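Local coordinates for protein putative glyoxalase (Bacillus halodurans C-125, PDB 3CT8) that binds zinc and is probably a glyoxalase-like metalloenzyme of the vicinal oxygen chelate superfamily, at residues Ala130-Cys133 and Ile139-Glu142. Residues are numbered along the deposited sequence; the frame is centred on the assembly and turned at random.
With ZN (zinc ion), chain B.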
loop_
_atom_site.group_PDB
_atom_site.type_symbol
_atom_site.label_atom_id
_atom_site.label_comp_id
_atom_site.label_asym_id
_atom_site.label_seq_id
_atom_site.Cartn_x
_atom_site.Cartn_y
_atom_site.Cartn_z
ATOM N N ALA A 130 13.650 13.722 -1.882
ATOM C CA ALA A 130 12.186 13.578 -1.752
ATOM C C ALA A 130 11.441 14.525 -0.828
ATOM O O ALA A 130 12.005 15.189 0.048
ATOM C CB ALA A 130 11.876 12.171 -1.297
ATOM N N VAL A 131 10.140 14.596 -1.083
ATOM C CA VAL A 131 9.237 15.380 -0.233
ATOM C C VAL A 131 8.360 14.417 0.496
ATOM O O VAL A 131 7.854 13.445 -0.070
ATOM C CB VAL A 131 8.341 16.417 -0.969
ATOM C CG1 VAL A 131 7.496 15.815 -2.122
ATOM C CG2 VAL A 131 7.444 17.156 0.050
ATOM N N PHE A 132 8.233 14.667 1.780
ATOM C CA PHE A 132 7.394 13.903 2.665
ATOM C C PHE A 132 6.277 14.828 3.136
ATOM O O PHE A 132 6.509 15.990 3.555
ATOM C CB PHE A 132 8.183 13.375 3.854
ATOM C CG PHE A 132 9.202 12.309 3.512
ATOM C CD1 PHE A 132 10.495 12.626 3.179
ATOM C CD2 PHE A 132 8.868 10.972 3.595
ATOM C CE1 PHE A 132 11.429 11.628 2.877
ATOM C CE2 PHE A 132 9.806 9.990 3.303
ATOM C CZ PHE A 132 11.087 10.336 2.959
ATOM N N CYS A 133 5.052 14.303 3.067
ATOM C CA CYS A 133 3.869 15.075 3.460
ATOM C C CYS A 133 2.791 14.192 4.070
ATOM O O CYS A 133 2.966 12.976 4.243
ATOM C CB CYS A 133 3.293 15.831 2.259
ATOM S SG CYS A 133 2.525 14.785 0.953
ATOM N N ILE A 139 -1.894 10.037 6.879
ATOM C CA ILE A 139 -1.106 8.989 6.255
ATOM C C ILE A 139 0.074 9.740 5.640
ATOM O O ILE A 139 -0.087 10.807 5.010
ATOM C CB ILE A 139 -1.893 8.226 5.173
ATOM C CG1 ILE A 139 -3.032 7.391 5.816
ATOM C CG2 ILE A 139 -0.932 7.313 4.382
ATOM C CD1 ILE A 139 -4.044 6.779 4.803
ATOM N N LYS A 140 1.267 9.209 5.867
ATOM C CA LYS A 140 2.506 9.790 5.326
ATOM C C LYS A 140 2.647 9.418 3.844
ATOM O O LYS A 140 2.416 8.266 3.440
ATOM C CB LYS A 140 3.750 9.389 6.163
ATOM C CG LYS A 140 5.049 10.044 5.687
ATOM C CD LYS A 140 6.204 9.884 6.655
ATOM C CE LYS A 140 6.732 8.480 6.797
ATOM N NZ LYS A 140 7.910 8.369 7.780
ATOM N N VAL A 141 2.966 10.442 3.051
ATOM C CA VAL A 141 3.103 10.343 1.621
ATOM C C VAL A 141 4.423 10.939 1.180
ATOM O O VAL A 141 4.790 12.041 1.580
ATOM C CB VAL A 141 1.964 11.093 0.888
ATOM C CG1 VAL A 141 2.068 10.848 -0.607
ATOM C CG2 VAL A 141 0.618 10.619 1.349
ATOM N N GLU A 142 5.103 10.166 0.345
ATOM C CA GLU A 142 6.428 10.486 -0.213
ATOM C C GLU A 142 6.500 10.408 -1.737
ATOM O O GLU A 142 5.930 9.517 -2.382
ATOM C CB GLU A 142 7.454 9.496 0.391
ATOM C CG GLU A 142 8.900 9.590 -0.073
ATOM C CD GLU A 142 9.711 8.401 0.469
ATOM O OE1 GLU A 142 9.156 7.715 1.377
ATOM O OE2 GLU A 142 10.845 8.120 0.004
HETATM ZN ZN ZN B . 9.813 5.877 2.214
#
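Glu-142 runs alongside the ring of Phe-132, the two forming a non-hydrogen-bonded antiparallel pair whose side chains rise from the same face of the sheet. CB of Glu-142 lies against the CD2-CE2 side of that ring. From there CG, anti to the backbone N (chi1 178°), comes over the ring face in a CH-pi contact, 3.9 Å from the centroid, while CB of Ala-130, small enough to fit beside it, touches the same methylene. Next, CD of Glu-142 sits 3.3 Å from CE2 of Phe-132, with the carboxylate plane turned 40° from the ring. At the tip Glu-142 OE1 binds the zinc ion at 2.1 Å and also lies 3.1 Å from Phe-132 CE2, and Glu-142 OE2 shares a hydrogen bond with NE2 of His-128, which probably helps fix the carboxylate's rotation. A phenyl ring suits this place, since it offers CG of Glu-142 a flat apolar face and has no atom that could bind zinc.

The hairpin of strands 130-134 and 140-144 belongs to a sheet of the glyoxalase/bleomycin resistance fold, and the zinc site spans two subunits: His-89 joins Glu-142 from the adjacent strand 86-93, and His-23 comes from the second subunit. One step along, Cys-133 and Val-141 form a hydrogen-bonded antiparallel pair, Cys-133 N to Val-141 O (2.7 Å) and Val-141 N to Cys-133 O (2.8 Å). Their compact side chains take the other face, SG meeting Val-141 CB at 3.7 Å, and pack against helix 31-44, Cys-133 also against Leu-107. Lys-140 suits its edge: its long aliphatic chain passes Phe-132 obliquely while NZ hydrogen-bonds Tyr-116 OH.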